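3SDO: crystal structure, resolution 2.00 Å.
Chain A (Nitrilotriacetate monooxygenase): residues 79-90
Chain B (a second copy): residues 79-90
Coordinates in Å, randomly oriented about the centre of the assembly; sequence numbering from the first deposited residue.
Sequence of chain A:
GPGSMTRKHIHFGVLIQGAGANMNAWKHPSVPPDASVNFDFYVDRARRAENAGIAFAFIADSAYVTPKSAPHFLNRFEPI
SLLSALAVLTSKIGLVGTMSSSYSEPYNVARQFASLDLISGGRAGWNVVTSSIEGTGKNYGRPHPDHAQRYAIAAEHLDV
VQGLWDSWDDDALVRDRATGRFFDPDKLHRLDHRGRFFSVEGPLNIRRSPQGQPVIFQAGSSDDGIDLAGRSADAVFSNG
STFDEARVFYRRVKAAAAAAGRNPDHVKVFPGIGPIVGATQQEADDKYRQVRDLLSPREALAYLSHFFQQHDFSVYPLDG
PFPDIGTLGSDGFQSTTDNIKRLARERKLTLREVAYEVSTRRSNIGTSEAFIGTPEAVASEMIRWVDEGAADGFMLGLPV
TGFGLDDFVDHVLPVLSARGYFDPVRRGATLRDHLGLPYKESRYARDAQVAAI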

ATOM      1  N   PRO A  79       2.644  -3.726   0.902  1.00 17.27           N
ATOM      2  CA  PRO A  79       1.418  -4.107   1.638  1.00 16.73           C
ATOM      3  C   PRO A  79       0.197  -3.188   1.564  1.00 16.68           C
ATOM      4  O   PRO A  79      -0.907  -3.703   1.482  1.00 16.09           O
ATOM      5  N   ILE A  80       0.354  -1.864   1.611  1.00 17.24           N
ATOM      6  CA  ILE A  80      -0.830  -0.983   1.585  1.00 16.77           C
ATOM      7  C   ILE A  80      -1.569  -1.155   0.258  1.00 17.07           C
ATOM      8  O   ILE A  80      -2.797  -1.313   0.253  1.00 16.17           O
ATOM      9  N   SER A  81      -0.829  -1.099  -0.855  1.00 17.08           N
ATOM     10  CA  SER A  81      -1.413  -1.324  -2.168  1.00 17.25           C
ATOM     11  C   SER A  81      -2.066  -2.712  -2.265  1.00 16.51           C
ATOM     12  O   SER A  81      -3.212  -2.834  -2.696  1.00 15.54           O
ATOM     13  N   LEU A  82      -1.342  -3.757  -1.876  1.00 15.88           N
ATOM     14  CA  LEU A  82      -1.884  -5.118  -1.999  1.00 16.10           C
ATOM     15  C   LEU A  82      -3.152  -5.289  -1.153  1.00 15.82           C
ATOM     16  O   LEU A  82      -4.166  -5.815  -1.628  1.00 16.61           O
ATOM     17  N   LEU A  83      -3.105  -4.830   0.092  1.00 16.07           N
ATOM     18  CA  LEU A  83      -4.219  -5.036   1.005  1.00 16.30           C
ATOM     19  C   LEU A  83      -5.459  -4.229   0.592  1.00 16.17           C
ATOM     20  O   LEU A  83      -6.597  -4.689   0.761  1.00 15.39           O
ATOM     21  N   SER A  84      -5.229  -3.062  -0.004  1.00 15.63           N
ATOM     22  CA  SER A  84      -6.311  -2.185  -0.422  1.00 15.53           C
ATOM     23  C   SER A  84      -7.050  -2.804  -1.623  1.00 15.69           C
ATOM     24  O   SER A  84      -8.273  -2.799  -1.684  1.00 15.27           O
ATOM     25  N   ALA A  85      -6.284  -3.360  -2.565  1.00 15.69           N
ATOM     26  CA  ALA A  85      -6.846  -4.109  -3.693  1.00 15.63           C
ATOM     27  C   ALA A  85      -7.607  -5.380  -3.204  1.00 15.52           C
ATOM     28  O   ALA A  85      -8.700  -5.657  -3.666  1.00 15.47           O
ATOM     29  N   LEU A  86      -7.032  -6.124  -2.258  1.00 15.62           N
ATOM     30  CA  LEU A  86      -7.670  -7.320  -1.711  1.00 15.78           C
ATOM     31  C   LEU A  86      -8.981  -6.996  -0.961  1.00 16.09           C
ATOM     32  O   LEU A  86      -9.950  -7.771  -1.036  1.00 16.92           O
ATOM     33  N   ALA A  87      -9.009  -5.852  -0.278  1.00 15.75           N
ATOM     34  CA  ALA A  87     -10.165  -5.425   0.534  1.00 16.83           C
ATOM     35  C   ALA A  87     -11.449  -5.450  -0.282  1.00 18.08           C
ATOM     36  O   ALA A  87     -12.502  -5.897   0.164  1.00 18.69           O
ATOM     37  N   VAL A  88     -11.317  -4.989  -1.518  1.00 18.55           N
ATOM     38  CA  VAL A  88     -12.433  -4.720  -2.385  1.00 20.14           C
ATOM     39  C   VAL A  88     -12.923  -6.016  -3.102  1.00 19.26           C
ATOM     40  O   VAL A  88     -14.035  -6.081  -3.653  1.00 19.23           O
ATOM     41  N   LEU A  89     -12.108  -7.061  -3.053  1.00 17.84           N
ATOM     42  CA  LEU A  89     -12.461  -8.345  -3.622  1.00 18.05           C
ATOM     43  C   LEU A  89     -12.793  -9.358  -2.532  1.00 17.79           C
ATOM     44  O   LEU A  89     -12.960 -10.527  -2.817  1.00 17.55           O
ATOM     45  N   THR A  90     -12.888  -8.899  -1.288  1.00 17.45           N
ATOM     46  CA  THR A  90     -13.263  -9.740  -0.175  1.00 18.13           C
ATOM     47  C   THR A  90     -14.334  -8.974   0.591  1.00 19.70           C
ATOM     48  O   THR A  90     -14.735  -7.890   0.180  1.00 20.17           O
TER
ATOM     49  N   PRO B  79      -4.112   8.394  -1.312  1.00 16.68           N
ATOM     50  CA  PRO B  79      -4.148   7.985  -2.721  1.00 16.99           C
ATOM     51  C   PRO B  79      -3.683   6.585  -3.092  1.00 16.86           C
ATOM     52  O   PRO B  79      -4.335   5.983  -3.948  1.00 17.05           O
ATOM     53  N   ILE B  80      -2.593   6.076  -2.503  1.00 17.02           N
ATOM     54  CA  ILE B  80      -2.136   4.709  -2.813  1.00 17.17           C
ATOM     55  C   ILE B  80      -3.237   3.707  -2.493  1.00 16.21           C
ATOM     56  O   ILE B  80      -3.582   2.877  -3.324  1.00 17.04           O
ATOM     57  N   SER B  81      -3.836   3.804  -1.312  1.00 16.28           N
ATOM     58  CA  SER B  81      -4.877   2.850  -0.919  1.00 15.79           C
ATOM     59  C   SER B  81      -6.112   2.981  -1.786  1.00 15.51           C
ATOM     60  O   SER B  81      -6.631   1.998  -2.300  1.00 14.59           O
ATOM     61  N   LEU B  82      -6.558   4.213  -2.019  1.00 16.09           N
ATOM     62  CA  LEU B  82      -7.737   4.423  -2.852  1.00 15.44           C
ATOM     63  C   LEU B  82      -7.510   3.923  -4.275  1.00 15.92           C
ATOM     64  O   LEU B  82      -8.363   3.229  -4.847  1.00 15.08           O
ATOM     65  N   LEU B  83      -6.372   4.294  -4.871  1.00 15.84           N
ATOM     66  CA  LEU B  83      -6.116   3.923  -6.261  1.00 15.85           C
ATOM     67  C   LEU B  83      -5.970   2.419  -6.444  1.00 15.52           C
ATOM     68  O   LEU B  83      -6.381   1.841  -7.468  1.00 15.56           O
ATOM     69  N   SER B  84      -5.407   1.769  -5.447  1.00 15.91           N
ATOM     70  CA  SER B  84      -5.193   0.323  -5.517  1.00 15.77           C
ATOM     71  C   SER B  84      -6.535  -0.431  -5.439  1.00 15.90           C
ATOM     72  O   SER B  84      -6.738  -1.414  -6.142  1.00 15.48           O
ATOM     73  N   ALA B  85      -7.437   0.040  -4.575  1.00 15.25           N
ATOM     74  CA  ALA B  85      -8.824  -0.476  -4.538  1.00 14.80           C
ATOM     75  C   ALA B  85      -9.603  -0.225  -5.843  1.00 14.39           C
ATOM     76  O   ALA B  85     -10.307  -1.112  -6.365  1.00 14.16           O
ATOM     77  N   LEU B  86      -9.454   0.977  -6.401  1.00 14.25           N
ATOM     78  CA  LEU B  86     -10.119   1.302  -7.665  1.00 14.70           C
ATOM     79  C   LEU B  86      -9.576   0.435  -8.830  1.00 15.55           C
ATOM     80  O   LEU B  86     -10.326   0.014  -9.697  1.00 15.93           O
ATOM     81  N   ALA B  87      -8.271   0.182  -8.826  1.00 15.74           N
ATOM     82  CA  ALA B  87      -7.632  -0.652  -9.848  1.00 16.98           C
ATOM     83  C   ALA B  87      -8.395  -1.959 -10.126  1.00 17.24           C
ATOM     84  O   ALA B  87      -8.634  -2.330 -11.267  1.00 18.15           O
ATOM     85  N   VAL B  88      -8.775  -2.652  -9.075  1.00 17.33           N
ATOM     86  CA  VAL B  88      -9.329  -3.984  -9.221  1.00 17.98           C
ATOM     87  C   VAL B  88     -10.836  -3.974  -9.475  1.00 18.07           C
ATOM     88  O   VAL B  88     -11.419  -5.020  -9.734  1.00 18.62           O
ATOM     89  N   LEU B  89     -11.453  -2.795  -9.422  1.00 17.65           N
ATOM     90  CA  LEU B  89     -12.842  -2.648  -9.807  1.00 18.61           C
ATOM     91  C   LEU B  89     -13.017  -1.930 -11.171  1.00 19.13           C
ATOM     92  O   LEU B  89     -14.134  -1.602 -11.564  1.00 18.45           O
ATOM     93  N   THR B  90     -11.896  -1.691 -11.869  1.00 19.24           N
ATOM     94  CA  THR B  90     -11.870  -1.038 -13.179  1.00 18.64           C
ATOM     95  C   THR B  90     -10.994  -1.953 -14.027  1.00 20.09           C
ATOM     96  O   THR B  90     -10.637  -3.027 -13.574  1.00 19.88           O
TER

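What lets the two helices come so close? Their axes approach to 7.2 Å and cross at 43°, with both chains running in broadly the same direction, and small residues occupy the crossing. Ser A84 and Ser B84 both point toward the other chain, their CB atoms 4.0 Å apart. Ala A85 and Ala B85 point sideways, yet each methyl rests on the opposing backbone: Ala A85 CB lies 3.5 Å from Ser B84 O, and Ala B85 CB lies 3.6 Å from Ser A84 O. Even the backbone nitrogens, Ala A85 N and Ala B85 N, are 4.1 Å apart.

Where do the serine hydroxyls find their polar partners? Not across the interface, which contains no hydrogen bond between these stretches. The side chains of Ser A84 and Ser B84 adopt m and donate back to their own helix, Ser A84 OG to Ile A80 O at 2.7 Å and Ser B84 OG to Ile B80 O at 2.9 Å. Across the interface Ser A84 OG packs 3.1 Å from Ser B81 CB, and Ser B84 OG packs 3.2 Å from Ser A81 CB. The side chains of Ser A81 and Ser B81 are p, with hydroxyls bonded just outside the stretches.

Which apolar side chains flank this small-residue crossing? Toward the N-termini, Ile A80 and Ile B80, both m,m, bring their CG2 methyls to 4.3 Å. Toward the C-termini the valines point in and have the most area covered by the other stretch, 68 Å² for Val A88 and 64 Å² for Val B88. Val A88 CG1 meets Val B88 CG2 at 3.3 Å and Leu B89 CG also at 3.3 Å, both tight contacts. The valines differ in rotamer: Val B88 is m, whereas Val A88 sits between wells at 125°. Leu A89 and Leu B89, both m,t, start sideways but their ends come nearer, leaving Leu A89 CD2 4.4 Å from Leu B89 CD2.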

ATOM      1  CB  PRO A  79       1.891  -4.225   3.088  1.00 16.79           C
ATOM      2  CG  PRO A  79       3.367  -4.530   2.967  1.00 17.97           C
ATOM      3  CD  PRO A  79       3.797  -3.659   1.805  1.00 17.39           C
ATOM      4  CB  ILE A  80      -0.481   0.491   1.808  1.00 17.87           C
ATOM      5  CG1 ILE A  80       0.086   0.696   3.208  1.00 17.14           C
ATOM      6  CG2 ILE A  80      -1.715   1.416   1.548  1.00 16.45           C
ATOM      7  CD1 ILE A  80      -0.939   0.480   4.330  1.00 17.70           C
ATOM      8  CB  SER A  81      -0.389  -1.158  -3.303  1.00 18.30           C
ATOM      9  OG  SER A  81       0.780  -1.948  -3.116  1.00 20.19           O
ATOM     10  CB  LEU A  82      -0.818  -6.172  -1.625  1.00 15.31           C
ATOM     11  CG  LEU A  82      -1.272  -7.649  -1.623  1.00 15.98           C
ATOM     12  CD1 LEU A  82      -1.791  -8.131  -2.968  1.00 16.22           C
ATOM     13  CD2 LEU A  82      -0.127  -8.554  -1.131  1.00 13.20           C
ATOM     14  CB  LEU A  83      -3.785  -4.693   2.431  1.00 16.58           C
ATOM     15  CG  LEU A  83      -2.862  -5.750   3.060  1.00 18.43           C
ATOM     16  CD1 LEU A  83      -2.334  -5.240   4.414  1.00 18.74           C
ATOM     17  CD2 LEU A  83      -3.559  -7.110   3.237  1.00 17.53           C
ATOM     18  CB  SER A  84      -5.755  -0.799  -0.776  1.00 15.59           C
ATOM     19  OG  SER A  84      -5.216  -0.134   0.363  1.00 14.99           O
ATOM     20  CB  ALA A  85      -5.718  -4.459  -4.714  1.00 15.48           C
ATOM     21  CB  LEU A  86      -6.718  -8.090  -0.761  1.00 15.01           C
ATOM     22  CG  LEU A  86      -5.550  -8.830  -1.431  1.00 14.39           C
ATOM     23  CD1 LEU A  86      -4.696  -9.478  -0.387  1.00 13.36           C
ATOM     24  CD2 LEU A  86      -6.050  -9.862  -2.433  1.00 12.45           C
ATOM     25  CB  ALA A  87      -9.931  -4.008   1.052  1.00 15.76           C
ATOM     26  CB  VAL A  88     -11.945  -3.535  -3.311  1.00 21.60           C
ATOM     27  CG1 VAL A  88     -12.056  -3.854  -4.753  1.00 22.49           C
ATOM     28  CG2 VAL A  88     -12.556  -2.232  -2.844  1.00 24.45           C
ATOM     29  CB  LEU A  89     -11.325  -8.873  -4.524  1.00 18.04           C
ATOM     30  CG  LEU A  89     -10.970  -7.966  -5.708  1.00 19.78           C
ATOM     31  CD1 LEU A  89      -9.731  -8.458  -6.465  1.00 19.02           C
ATOM     32  CD2 LEU A  89     -12.212  -7.807  -6.712  1.00 18.52           C
ATOM     33  CB  THR A  90     -12.046 -10.073   0.734  1.00 17.45           C
ATOM     34  OG1 THR A  90     -11.408  -8.865   1.205  1.00 16.89           O
ATOM     35  CG2 THR A  90     -11.019 -10.952  -0.002  1.00 17.11           C
TER
ATOM     36  CB  PRO B  79      -3.284   9.047  -3.443  1.00 17.42           C
ATOM     37  CG  PRO B  79      -3.363  10.226  -2.556  1.00 17.28           C
ATOM     38  CD  PRO B  79      -3.287   9.599  -1.154  1.00 18.50           C
ATOM     39  CB  ILE B  80      -0.831   4.332  -2.075  1.00 17.77           C
ATOM     40  CG1 ILE B  80       0.343   5.207  -2.540  1.00 18.80           C
ATOM     41  CG2 ILE B  80      -0.477   2.833  -2.276  1.00 18.03           C
ATOM     42  CD1 ILE B  80       0.659   5.141  -4.065  1.00 19.38           C
ATOM     43  CB  SER B  81      -5.230   2.998   0.560  1.00 16.54           C
ATOM     44  OG  SER B  81      -5.543   4.314   0.872  1.00 16.35           O
ATOM     45  CB  LEU B  82      -8.116   5.918  -2.877  1.00 15.56           C
ATOM     46  CG  LEU B  82      -9.321   6.267  -3.735  1.00 15.80           C
ATOM     47  CD1 LEU B  82     -10.568   5.539  -3.244  1.00 15.68           C
ATOM     48  CD2 LEU B  82      -9.543   7.789  -3.800  1.00 15.06           C
ATOM     49  CB  LEU B  83      -4.921   4.684  -6.820  1.00 16.05           C
ATOM     50  CG  LEU B  83      -5.161   6.193  -7.079  1.00 15.73           C
ATOM     51  CD1 LEU B  83      -3.846   6.855  -7.406  1.00 17.01           C
ATOM     52  CD2 LEU B  83      -6.159   6.416  -8.224  1.00 15.29           C
ATOM     53  CB  SER B  84      -4.258  -0.122  -4.398  1.00 15.51           C
ATOM     54  OG  SER B  84      -2.935   0.379  -4.567  1.00 15.11           O
ATOM     55  CB  ALA B  85      -9.562   0.130  -3.333  1.00 14.10           C
ATOM     56  CB  LEU B  86      -9.983   2.787  -7.995  1.00 14.38           C
ATOM     57  CG  LEU B  86     -10.783   3.753  -7.114  1.00 13.41           C
ATOM     58  CD1 LEU B  86     -10.437   5.182  -7.504  1.00 17.11           C
ATOM     59  CD2 LEU B  86     -12.285   3.495  -7.221  1.00 16.26           C
ATOM     60  CB  ALA B  87      -6.212  -0.966  -9.434  1.00 16.01           C
ATOM     61  CB  VAL B  88      -8.908  -4.915  -8.026  1.00 18.90           C
ATOM     62  CG1 VAL B  88      -7.388  -4.933  -7.918  1.00 18.87           C
ATOM     63  CG2 VAL B  88      -9.489  -4.496  -6.738  1.00 16.56           C
ATOM     64  CB  LEU B  89     -13.589  -1.927  -8.707  1.00 19.13           C
ATOM     65  CG  LEU B  89     -13.655  -2.639  -7.350  1.00 20.25           C
ATOM     66  CD1 LEU B  89     -14.350  -1.680  -6.372  1.00 21.57           C
ATOM     67  CD2 LEU B  89     -14.345  -4.027  -7.411  1.00 21.64           C
ATOM     68  CB  THR B  90     -11.288   0.396 -13.111  1.00 18.72           C
ATOM     69  OG1 THR B  90      -9.962   0.389 -12.518  1.00 16.59           O
ATOM     70  CG2 THR B  90     -12.249   1.353 -12.348  1.00 15.58           C
TER